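Local coordinates for protein phosphoserine phosphatase (Homo sapiens, PDB 6HYY) that catalyses the hydrolysis of phosphoserine to serine and inorganic phosphate, with a magnesium ion bound in the active site, at residues A[189-197]-A[205-215]; A[7-18]-A[94-105]. All blocks are in the same frame, centred on the assembly; numbering follows the deposited sequence.

Contact 1 (A[189-197]-A[205-215])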
loop_
_atom_site.group_PDB
_atom_site.type_symbol
_atom_site.label_atom_id
_atom_site.label_comp_id
_atom_site.label_asym_id
_atom_site.label_seq_id
_atom_site.Cartn_x
_atom_site.Cartn_y
_atom_site.Cartn_z
ATOM N N PHE A 189 -0.262 12.002 -9.089
ATOM C CA PHE A 189 -0.482 11.531 -7.732
ATOM C C PHE A 189 -1.811 12.071 -7.224
ATOM O O PHE A 189 -2.123 13.258 -7.397
ATOM C CB PHE A 189 0.670 11.960 -6.810
ATOM C CG PHE A 189 0.372 11.762 -5.341
ATOM C CD1 PHE A 189 0.340 10.487 -4.780
ATOM C CD2 PHE A 189 0.113 12.854 -4.532
ATOM C CE1 PHE A 189 0.043 10.307 -3.425
ATOM C CE2 PHE A 189 -0.176 12.682 -3.174
ATOM C CZ PHE A 189 -0.183 11.415 -2.630
ATOM N N ILE A 190 -2.597 11.201 -6.588
ATOM C CA ILE A 190 -3.793 11.616 -5.868
ATOM C C ILE A 190 -3.614 11.238 -4.405
ATOM O O ILE A 190 -3.497 10.054 -4.073
ATOM C CB ILE A 190 -5.065 10.976 -6.437
ATOM C CG1 ILE A 190 -5.188 11.279 -7.936
ATOM C CG2 ILE A 190 -6.267 11.506 -5.667
ATOM C CD1 ILE A 190 -6.335 10.540 -8.626
ATOM N N GLY A 191 -3.613 12.243 -3.525
ATOM C CA GLY A 191 -3.547 11.971 -2.100
ATOM C C GLY A 191 -4.889 11.540 -1.549
ATOM O O GLY A 191 -5.945 11.910 -2.063
ATOM N N PHE A 192 -4.838 10.709 -0.511
ATOM C CA PHE A 192 -6.051 10.127 0.065
ATOM C C PHE A 192 -6.096 10.330 1.571
ATOM O O PHE A 192 -5.220 9.842 2.291
ATOM C CB PHE A 192 -6.144 8.634 -0.258
ATOM C CG PHE A 192 -7.389 8.008 0.287
ATOM C CD1 PHE A 192 -8.621 8.268 -0.306
ATOM C CD2 PHE A 192 -7.335 7.188 1.391
ATOM C CE1 PHE A 192 -9.773 7.730 0.191
ATOM C CE2 PHE A 192 -8.515 6.638 1.914
ATOM C CZ PHE A 192 -9.721 6.908 1.308
ATOM N N GLY A 193 -7.170 10.957 2.046
ATOM C CA GLY A 193 -7.287 11.257 3.463
ATOM C C GLY A 193 -8.512 10.658 4.132
ATOM O O GLY A 193 -8.948 11.133 5.185
ATOM N N GLY A 194 -9.073 9.602 3.545
ATOM C CA GLY A 194 -10.290 9.019 4.101
ATOM C C GLY A 194 -10.102 8.345 5.443
ATOM O O GLY A 194 -11.056 8.225 6.225
ATOM N N ASN A 195 -8.890 7.882 5.738
ATOM C CA ASN A 195 -8.628 7.223 7.010
ATOM C C ASN A 195 -7.943 8.154 8.001
ATOM O O ASN A 195 -8.437 8.360 9.115
ATOM C CB ASN A 195 -7.816 5.946 6.788
ATOM C CG ASN A 195 -8.650 4.866 6.131
ATOM O OD1 ASN A 195 -9.745 4.546 6.603
ATOM N ND2 ASN A 195 -8.166 4.332 5.018
ATOM N N VAL A 196 -6.801 8.706 7.633
ATOM C CA VAL A 196 -6.158 9.747 8.426
ATOM C C VAL A 196 -5.582 10.748 7.444
ATOM O O VAL A 196 -5.028 10.370 6.405
ATOM C CB VAL A 196 -5.080 9.176 9.373
ATOM C CG1 VAL A 196 -4.288 10.305 10.045
ATOM C CG2 VAL A 196 -5.709 8.280 10.433
ATOM N N ILE A 197 -5.802 12.021 7.707
ATOM C CA ILE A 197 -5.314 13.066 6.828
ATOM C C ILE A 197 -3.891 13.382 7.238
ATOM O O ILE A 197 -3.642 13.792 8.370
ATOM C CB ILE A 197 -6.199 14.317 6.920
ATOM C CG1 ILE A 197 -7.589 14.012 6.342
ATOM C CG2 ILE A 197 -5.507 15.506 6.255
ATOM C CD1 ILE A 197 -8.614 15.107 6.576
ATOM N N ALA A 205 -0.323 18.425 -2.328
ATOM C CA ALA A 205 -0.726 17.628 -3.475
ATOM C C ALA A 205 -1.644 18.432 -4.389
ATOM O O ALA A 205 -2.541 19.141 -3.927
ATOM C CB ALA A 205 -1.432 16.350 -3.016
ATOM N N LYS A 206 -1.421 18.314 -5.702
ATOM C CA LYS A 206 -2.343 18.948 -6.640
ATOM C C LYS A 206 -3.736 18.354 -6.506
ATOM O O LYS A 206 -4.736 19.080 -6.515
ATOM C CB LYS A 206 -1.835 18.796 -8.075
ATOM C CG LYS A 206 -0.420 19.307 -8.312
ATOM C CD LYS A 206 0.090 18.885 -9.690
ATOM C CE LYS A 206 1.500 19.393 -9.950
ATOM N NZ LYS A 206 2.415 19.111 -8.808
ATOM N N TRP A 207 -3.813 17.040 -6.332
ATOM C CA TRP A 207 -5.069 16.308 -6.272
ATOM C C TRP A 207 -5.164 15.618 -4.924
ATOM O O TRP A 207 -4.209 14.967 -4.494
ATOM C CB TRP A 207 -5.156 15.267 -7.395
ATOM C CG TRP A 207 -4.799 15.802 -8.746
ATOM C CD1 TRP A 207 -3.633 15.602 -9.429
ATOM C CD2 TRP A 207 -5.619 16.623 -9.581
ATOM N NE1 TRP A 207 -3.681 16.244 -10.647
ATOM C CE2 TRP A 207 -4.889 16.881 -10.761
ATOM C CE3 TRP A 207 -6.895 17.171 -9.443
ATOM C CZ2 TRP A 207 -5.398 17.662 -11.798
ATOM C CZ3 TRP A 207 -7.400 17.944 -10.480
ATOM C CH2 TRP A 207 -6.652 18.182 -11.635
ATOM N N TYR A 208 -6.306 15.770 -4.254
ATOM C CA TYR A 208 -6.477 15.194 -2.925
ATOM C C TYR A 208 -7.949 14.888 -2.708
ATOM O O TYR A 208 -8.802 15.734 -2.998
ATOM C CB TYR A 208 -5.977 16.145 -1.833
ATOM C CG TYR A 208 -5.767 15.476 -0.489
ATOM C CD1 TYR A 208 -4.573 14.812 -0.193
ATOM C CD2 TYR A 208 -6.756 15.511 0.483
ATOM C CE1 TYR A 208 -4.373 14.208 1.032
ATOM C CE2 TYR A 208 -6.573 14.898 1.710
ATOM C CZ TYR A 208 -5.385 14.250 1.989
ATOM O OH TYR A 208 -5.187 13.645 3.212
ATOM N N ILE A 209 -8.244 13.684 -2.209
ATOM C CA ILE A 209 -9.611 13.273 -1.909
ATOM C C ILE A 209 -9.672 12.666 -0.512
ATOM O O ILE A 209 -8.682 12.169 0.020
ATOM C CB ILE A 209 -10.154 12.266 -2.943
ATOM C CG1 ILE A 209 -9.351 10.964 -2.878
ATOM C CG2 ILE A 209 -10.108 12.861 -4.351
ATOM C CD1 ILE A 209 -9.909 9.858 -3.768
ATOM N N THR A 210 -10.865 12.711 0.091
ATOM C CA THR A 210 -11.087 12.075 1.385
ATOM C C THR A 210 -12.110 10.955 1.325
ATOM O O THR A 210 -12.428 10.365 2.364
ATOM C CB THR A 210 -11.535 13.099 2.442
ATOM O OG1 THR A 210 -12.603 13.897 1.919
ATOM C CG2 THR A 210 -10.375 14.000 2.845
ATOM N N ASP A 211 -12.644 10.647 0.152
ATOM C CA ASP A 211 -13.590 9.550 0.025
ATOM C C ASP A 211 -13.475 9.015 -1.393
ATOM O O ASP A 211 -13.491 9.791 -2.353
ATOM C CB ASP A 211 -15.017 10.015 0.336
ATOM C CG ASP A 211 -15.970 8.861 0.600
ATOM O OD1 ASP A 211 -15.950 7.876 -0.171
ATOM O OD2 ASP A 211 -16.738 8.940 1.584
ATOM N N PHE A 212 -13.331 7.695 -1.523
ATOM C CA PHE A 212 -13.167 7.118 -2.847
ATOM C C PHE A 212 -14.376 7.382 -3.747
ATOM O O PHE A 212 -14.243 7.296 -4.972
ATOM C CB PHE A 212 -12.870 5.620 -2.722
ATOM C CG PHE A 212 -11.435 5.314 -2.328
ATOM C CD1 PHE A 212 -10.365 5.860 -3.041
ATOM C CD2 PHE A 212 -11.161 4.501 -1.243
ATOM C CE1 PHE A 212 -9.052 5.577 -2.667
ATOM C CE2 PHE A 212 -9.854 4.207 -0.868
ATOM C CZ PHE A 212 -8.795 4.747 -1.577
ATOM N N VAL A 213 -15.526 7.759 -3.175
ATOM C CA VAL A 213 -16.686 8.136 -3.986
ATOM C C VAL A 213 -16.345 9.264 -4.954
ATOM O O VAL A 213 -16.916 9.343 -6.048
ATOM C CB VAL A 213 -17.889 8.544 -3.103
ATOM C CG1 VAL A 213 -18.424 7.363 -2.309
ATOM C CG2 VAL A 213 -17.547 9.726 -2.212
ATOM N N GLU A 214 -15.432 10.163 -4.572
ATOM C CA GLU A 214 -15.157 11.321 -5.418
ATOM C C GLU A 214 -14.643 10.911 -6.789
ATOM O O GLU A 214 -14.913 11.596 -7.782
ATOM C CB GLU A 214 -14.164 12.255 -4.734
ATOM C CG GLU A 214 -14.642 12.756 -3.390
ATOM C CD GLU A 214 -13.580 13.549 -2.672
ATOM O OE1 GLU A 214 -12.992 14.446 -3.309
ATOM O OE2 GLU A 214 -13.319 13.267 -1.481
ATOM N N LEU A 215 -13.902 9.809 -6.867
ATOM C CA LEU A 215 -13.531 9.270 -8.169
ATOM C C LEU A 215 -14.672 8.495 -8.807
ATOM O O LEU A 215 -14.694 8.343 -10.034
ATOM C CB LEU A 215 -12.294 8.382 -8.028
ATOM C CG LEU A 215 -11.138 9.111 -7.354
ATOM C CD1 LEU A 215 -9.986 8.168 -7.062
ATOM C CD2 LEU A 215 -10.684 10.268 -8.236
HETATM O O HOH W 1 -1.156 15.599 -6.852
HETATM O O HOH W 2 -3.384 11.847 3.724
#

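Contact 2 (A[7-18]-A[94-105]). With MG (magnesium ion), chain D; SER (serine), chain E.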
loop_
_atom_site.group_PDB
_atom_site.type_symbol
_atom_site.label_atom_id
_atom_site.label_comp_id
_atom_site.label_asym_id
_atom_site.label_seq_id
_atom_site.Cartn_x
_atom_site.Cartn_y
_atom_site.Cartn_z
ATOM N N PHE A 7 -8.301 11.095 -13.830
ATOM C CA PHE A 7 -8.441 9.706 -13.407
ATOM C C PHE A 7 -8.781 8.802 -14.587
ATOM O O PHE A 7 -8.242 7.694 -14.705
ATOM C CB PHE A 7 -9.504 9.613 -12.308
ATOM C CG PHE A 7 -9.492 8.311 -11.552
ATOM C CD1 PHE A 7 -8.412 7.965 -10.755
ATOM C CD2 PHE A 7 -10.569 7.442 -11.623
ATOM C CE1 PHE A 7 -8.397 6.776 -10.057
ATOM C CE2 PHE A 7 -10.564 6.244 -10.926
ATOM C CZ PHE A 7 -9.473 5.912 -10.138
ATOM N N TYR A 8 -9.621 9.285 -15.505
ATOM C CA TYR A 8 -10.066 8.479 -16.637
ATOM C C TYR A 8 -9.051 8.403 -17.764
ATOM O O TYR A 8 -9.237 7.600 -18.683
ATOM C CB TYR A 8 -11.404 9.009 -17.163
ATOM C CG TYR A 8 -12.498 8.576 -16.238
ATOM C CD1 TYR A 8 -13.549 7.783 -16.668
ATOM C CD2 TYR A 8 -12.424 8.897 -14.894
ATOM C CE1 TYR A 8 -14.515 7.373 -15.776
ATOM C CE2 TYR A 8 -13.351 8.508 -14.020
ATOM C CZ TYR A 8 -14.392 7.751 -14.448
ATOM O OH TYR A 8 -15.281 7.391 -13.490
ATOM N N SER A 9 -7.988 9.197 -17.715
ATOM C CA SER A 9 -6.919 9.103 -18.697
ATOM C C SER A 9 -5.860 8.069 -18.326
ATOM O O SER A 9 -4.968 7.800 -19.137
ATOM C CB SER A 9 -6.253 10.469 -18.875
ATOM O OG SER A 9 -5.512 10.826 -17.722
ATOM N N ALA A 10 -5.933 7.485 -17.135
ATOM C CA ALA A 10 -4.908 6.557 -16.674
ATOM C C ALA A 10 -5.099 5.184 -17.299
ATOM O O ALA A 10 -6.225 4.696 -17.415
ATOM C CB ALA A 10 -4.955 6.429 -15.156
ATOM N N ASP A 11 -3.998 4.535 -17.681
ATOM C CA ASP A 11 -4.117 3.120 -18.012
ATOM C C ASP A 11 -3.585 2.205 -16.917
ATOM O O ASP A 11 -3.777 0.991 -17.009
ATOM C CB ASP A 11 -3.471 2.782 -19.367
ATOM C CG ASP A 11 -2.011 3.114 -19.444
ATOM O OD1 ASP A 11 -1.472 3.806 -18.564
ATOM O OD2 ASP A 11 -1.381 2.667 -20.443
ATOM N N ALA A 12 -2.985 2.755 -15.858
ATOM C CA ALA A 12 -2.623 1.957 -14.698
ATOM C C ALA A 12 -2.774 2.828 -13.458
ATOM O O ALA A 12 -2.465 4.022 -13.484
ATOM C CB ALA A 12 -1.201 1.382 -14.796
ATOM N N VAL A 13 -3.281 2.237 -12.375
ATOM C CA VAL A 13 -3.402 2.935 -11.102
ATOM C C VAL A 13 -2.747 2.072 -10.042
ATOM O O VAL A 13 -3.063 0.885 -9.923
ATOM C CB VAL A 13 -4.871 3.208 -10.741
ATOM C CG1 VAL A 13 -4.964 3.754 -9.300
ATOM C CG2 VAL A 13 -5.514 4.161 -11.723
ATOM N N CYS A 14 -1.818 2.654 -9.297
ATOM C CA CYS A 14 -1.145 1.964 -8.204
ATOM C C CYS A 14 -1.663 2.534 -6.897
ATOM O O CYS A 14 -1.662 3.753 -6.714
ATOM C CB CYS A 14 0.371 2.132 -8.248
ATOM S SG CYS A 14 1.111 1.542 -9.783
ATOM N N PHE A 15 -2.119 1.659 -6.010
ATOM C CA PHE A 15 -2.608 2.058 -4.701
ATOM C C PHE A 15 -1.605 1.663 -3.633
ATOM O O PHE A 15 -1.163 0.509 -3.588
ATOM C CB PHE A 15 -3.923 1.366 -4.365
ATOM C CG PHE A 15 -5.112 1.845 -5.133
ATOM C CD1 PHE A 15 -5.881 2.914 -4.682
ATOM C CD2 PHE A 15 -5.491 1.198 -6.303
ATOM C CE1 PHE A 15 -6.990 3.342 -5.382
ATOM C CE2 PHE A 15 -6.626 1.608 -7.007
ATOM C CZ PHE A 15 -7.365 2.698 -6.561
ATOM N N ASP A 16 -1.281 2.613 -2.762
ATOM C CA ASP A 16 -0.733 2.305 -1.452
ATOM C C ASP A 16 -1.730 1.448 -0.671
ATOM O O ASP A 16 -2.942 1.634 -0.792
ATOM C CB ASP A 16 -0.464 3.639 -0.741
ATOM C CG ASP A 16 -0.104 3.484 0.728
ATOM O OD1 ASP A 16 0.833 2.741 1.033
ATOM O OD2 ASP A 16 -0.754 4.146 1.547
ATOM N N VAL A 17 -1.224 0.515 0.139
ATOM C CA VAL A 17 -2.127 -0.322 0.935
ATOM C C VAL A 17 -2.438 0.282 2.309
ATOM O O VAL A 17 -3.599 0.634 2.589
ATOM C CB VAL A 17 -1.568 -1.749 1.059
ATOM C CG1 VAL A 17 -2.481 -2.593 1.947
ATOM C CG2 VAL A 17 -1.420 -2.380 -0.326
ATOM N N ASP A 18 -1.428 0.417 3.183
ATOM C CA ASP A 18 -1.706 0.810 4.572
ATOM C C ASP A 18 -2.291 2.219 4.643
ATOM O O ASP A 18 -1.696 3.185 4.154
ATOM C CB ASP A 18 -0.458 0.775 5.471
ATOM C CG ASP A 18 0.128 -0.626 5.678
ATOM O OD1 ASP A 18 -0.571 -1.642 5.501
ATOM O OD2 ASP A 18 1.329 -0.706 6.038
ATOM N N LEU A 94 -12.546 0.474 -12.180
ATOM C CA LEU A 94 -11.298 0.569 -12.938
ATOM C C LEU A 94 -11.082 -0.678 -13.786
ATOM O O LEU A 94 -10.720 -0.595 -14.974
ATOM C CB LEU A 94 -10.125 0.774 -11.978
ATOM C CG LEU A 94 -10.002 2.152 -11.341
ATOM C CD1 LEU A 94 -8.984 2.128 -10.216
ATOM C CD2 LEU A 94 -9.579 3.156 -12.414
ATOM N N GLN A 95 -11.294 -1.853 -13.192
ATOM C CA GLN A 95 -11.085 -3.096 -13.929
ATOM C C GLN A 95 -12.097 -3.250 -15.054
ATOM O O GLN A 95 -11.770 -3.802 -16.115
ATOM C CB GLN A 95 -11.138 -4.293 -12.972
ATOM C CG GLN A 95 -9.912 -4.400 -12.029
ATOM C CD GLN A 95 -9.984 -5.607 -11.111
ATOM O OE1 GLN A 95 -11.058 -6.144 -10.875
ATOM N NE2 GLN A 95 -8.847 -6.033 -10.594
ATOM N N GLU A 96 -13.311 -2.735 -14.869
ATOM C CA GLU A 96 -14.303 -2.795 -15.937
ATOM C C GLU A 96 -13.916 -1.941 -17.139
ATOM O O GLU A 96 -14.366 -2.226 -18.256
ATOM C CB GLU A 96 -15.666 -2.391 -15.371
ATOM C CG GLU A 96 -16.229 -3.495 -14.485
ATOM C CD GLU A 96 -17.607 -3.204 -13.933
ATOM O OE1 GLU A 96 -18.126 -4.078 -13.199
ATOM O OE2 GLU A 96 -18.169 -2.121 -14.227
ATOM N N ARG A 97 -13.069 -0.927 -16.947
ATOM C CA ARG A 97 -12.528 -0.137 -18.044
ATOM C C ARG A 97 -11.131 -0.590 -18.441
ATOM O O ARG A 97 -10.453 0.129 -19.175
ATOM C CB ARG A 97 -12.524 1.351 -17.685
ATOM C CG ARG A 97 -13.914 1.979 -17.766
ATOM C CD ARG A 97 -13.920 3.487 -17.479
ATOM N NE ARG A 97 -13.312 4.261 -18.557
ATOM C CZ ARG A 97 -12.094 4.783 -18.485
ATOM N NH1 ARG A 97 -11.372 4.625 -17.382
ATOM N NH2 ARG A 97 -11.600 5.466 -19.510
ATOM N N ASN A 98 -10.708 -1.763 -17.980
ATOM C CA ASN A 98 -9.419 -2.373 -18.306
ATOM C C ASN A 98 -8.229 -1.554 -17.822
ATOM O O ASN A 98 -7.127 -1.694 -18.353
ATOM C CB ASN A 98 -9.277 -2.635 -19.819
ATOM C CG ASN A 98 -8.192 -3.639 -20.129
ATOM O OD1 ASN A 98 -8.061 -4.675 -19.470
ATOM N ND2 ASN A 98 -7.392 -3.330 -21.137
ATOM N N VAL A 99 -8.406 -0.689 -16.819
ATOM C CA VAL A 99 -7.252 -0.065 -16.179
ATOM C C VAL A 99 -6.537 -1.117 -15.342
ATOM O O VAL A 99 -7.182 -1.882 -14.611
ATOM C CB VAL A 99 -7.713 1.118 -15.311
ATOM C CG1 VAL A 99 -6.522 1.717 -14.546
ATOM C CG2 VAL A 99 -8.380 2.179 -16.153
ATOM N N GLN A 100 -5.206 -1.208 -15.483
ATOM C CA GLN A 100 -4.420 -2.168 -14.710
ATOM C C GLN A 100 -4.217 -1.635 -13.296
ATOM O O GLN A 100 -3.741 -0.510 -13.122
ATOM C CB GLN A 100 -3.080 -2.426 -15.400
ATOM C CG GLN A 100 -3.287 -2.993 -16.826
ATOM C CD GLN A 100 -4.093 -4.277 -16.827
ATOM O OE1 GLN A 100 -3.601 -5.315 -16.398
ATOM N NE2 GLN A 100 -5.353 -4.211 -17.286
ATOM N N VAL A 101 -4.626 -2.405 -12.288
ATOM C CA VAL A 101 -4.599 -1.943 -10.902
ATOM C C VAL A 101 -3.548 -2.723 -10.128
ATOM O O VAL A 101 -3.501 -3.958 -10.193
ATOM C CB VAL A 101 -5.989 -2.078 -10.266
ATOM C CG1 VAL A 101 -5.951 -1.630 -8.790
ATOM C CG2 VAL A 101 -7.015 -1.253 -11.060
ATOM N N PHE A 102 -2.720 -2.003 -9.362
ATOM C CA PHE A 102 -1.614 -2.596 -8.627
ATOM C C PHE A 102 -1.712 -2.171 -7.176
ATOM O O PHE A 102 -2.252 -1.111 -6.876
ATOM C CB PHE A 102 -0.229 -2.168 -9.179
ATOM C CG PHE A 102 -0.008 -2.570 -10.609
ATOM C CD1 PHE A 102 -0.454 -1.763 -11.635
ATOM C CD2 PHE A 102 0.641 -3.752 -10.914
ATOM C CE1 PHE A 102 -0.271 -2.145 -12.974
ATOM C CE2 PHE A 102 0.803 -4.160 -12.246
ATOM C CZ PHE A 102 0.364 -3.339 -13.268
ATOM N N LEU A 103 -1.184 -3.016 -6.292
ATOM C CA LEU A 103 -1.033 -2.692 -4.885
ATOM C C LEU A 103 0.449 -2.634 -4.558
ATOM O O LEU A 103 1.200 -3.551 -4.912
ATOM C CB LEU A 103 -1.728 -3.733 -4.004
ATOM C CG LEU A 103 -3.234 -3.946 -4.181
ATOM C CD1 LEU A 103 -3.742 -4.915 -3.094
ATOM C CD2 LEU A 103 -3.983 -2.625 -4.115
ATOM N N ILE A 104 0.873 -1.564 -3.888
ATOM C CA ILE A 104 2.271 -1.395 -3.502
ATOM C C ILE A 104 2.321 -1.148 -2.003
ATOM O O ILE A 104 1.584 -0.302 -1.482
ATOM C CB ILE A 104 2.963 -0.238 -4.258
ATOM C CG1 ILE A 104 2.761 -0.390 -5.762
ATOM C CG2 ILE A 104 4.455 -0.217 -3.908
ATOM C CD1 ILE A 104 3.319 0.775 -6.567
ATOM N N SER A 105 3.174 -1.892 -1.308
ATOM C CA SER A 105 3.183 -1.768 0.142
ATOM C C SER A 105 4.564 -2.062 0.709
ATOM O O SER A 105 5.281 -2.932 0.217
ATOM C CB SER A 105 2.162 -2.718 0.758
ATOM O OG SER A 105 2.083 -2.474 2.154
HETATM MG MG MG D . 0.106 4.460 3.535
HETATM N N SER E . 3.425 0.196 4.917
HETATM C CA SER E . 3.201 0.392 3.489
HETATM C C SER E . 4.174 1.431 2.947
HETATM O O SER E . 3.733 2.372 2.296
HETATM C CB SER E . 1.786 0.851 3.214
HETATM O OG SER E . 1.283 0.420 1.972
HETATM O OXT SER E . 5.390 1.390 3.159
HETATM O O HOH W 3 -5.000 -0.106 -19.206
HETATM O O HOH W 4 0.265 -3.690 3.977
HETATM O O HOH W 5 1.718 3.457 4.271
HETATM O O HOH W 6 1.872 5.623 2.830
HETATM O O HOH W 7 0.148 5.181 5.660
#

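Contact 1 (A[189-197]-A[205-215])
F192 and F212 lie face to face in an offset stack, centroids 4.0 Å apart and planes only 7° from parallel. The F192 ring, swung away from its own backbone N (chi1 -179°), reaches past I209 to F212, with G194 N over the opposite face of F192. On the same side of the sheet I209 CG1 meets the edge of the F192 ring at CD1, 3.8 Å away. Y208 occupies the other side, its ring laid against the backbone of G191 and its OH 3.2 Å from G193 CA; a CB on G191 would hit the ring, one on G193 the hydroxyl. The parallel strands are joined by G191 N to W207 O (3.0 Å) and I209 N to G191 O (2.9 Å), and G193 N, just beyond, continues the pattern to I209 O. At the polar edge a water bridges Y208 OH and F192 O. A leucine in place of Y208 would probably leave this water without its hydroxyl partner and the glycine backbone without its flat cover. The contact closes a beta-alpha-beta unit at the sheet margin: helix 199-204 lies against Y208, I190 and F192 bond onward to strand 170-174, and helices 2-8 and 87-96 receive L215.

Contact 2 (A[7-18]-A[94-105])
L94 sets its two methyls against two aromatic rings: CD2 lies 3.6 Å from F7 CE2, while CD1 meets the edge of the F15 ring. V101 CG1 reaches that same edge, at F15 CE2. V13 CG2 meets L94, in the last turn of helix 87-96, and also V99 CG1 beyond the helix. On the opposite side C14 holds CB 3.7 Å from I104 CD1, and its chi1 of -58° turns SG obliquely toward the F102 ring. Between these layers strands 12-16 and 100-105 run parallel, and F15 is hydrogen-bonded through both its backbone N and its backbone O, to F102 O and I104 N, each 2.9 Å. These are neighbouring central strands of the Rossmann-like haloacid dehalogenase core, whose C-terminal ends carry the active site. There D16 OD2 binds magnesium at 2.2 Å and OD1 accepts from the hydroxyl of the bound serine at 2.5 Å, with K154 as its salt-bridge partner; D18 gives the metal its backbone O and the serine N its OD2, and three waters and D175 complete the six ligands. The other end is looser and opens to solvent. A Schellman motif at N98 ends the helix, a water spans D11 O and N98 O, and exposed R97 lays its guanidinium face over Y8 CD1 while NH2 reaches Y8 O at 3.3 Å.

In the fold
Both contacts pair parallel strands of one sheet, but at different depths. Contact 2 joins two interior strands and is mostly buried; contact 1 adds an outermost strand, 207-209, and a smaller share of its residues is buried. Strand 170-174 stands between them and bonds to both. Connectivity differs as well: a single short helix links the strands of contact 1, whereas 75 residues, largely helical, separate the segments of contact 2. Their chemistry follows from place. Contact 2 ends in carboxylates that hold the metal and the bound serine, a product of the reaction, while contact 1 relies on stacked rings and glycine backbone. The two touch directly where F7 meets I190 and L215, and where F15 approaches F212.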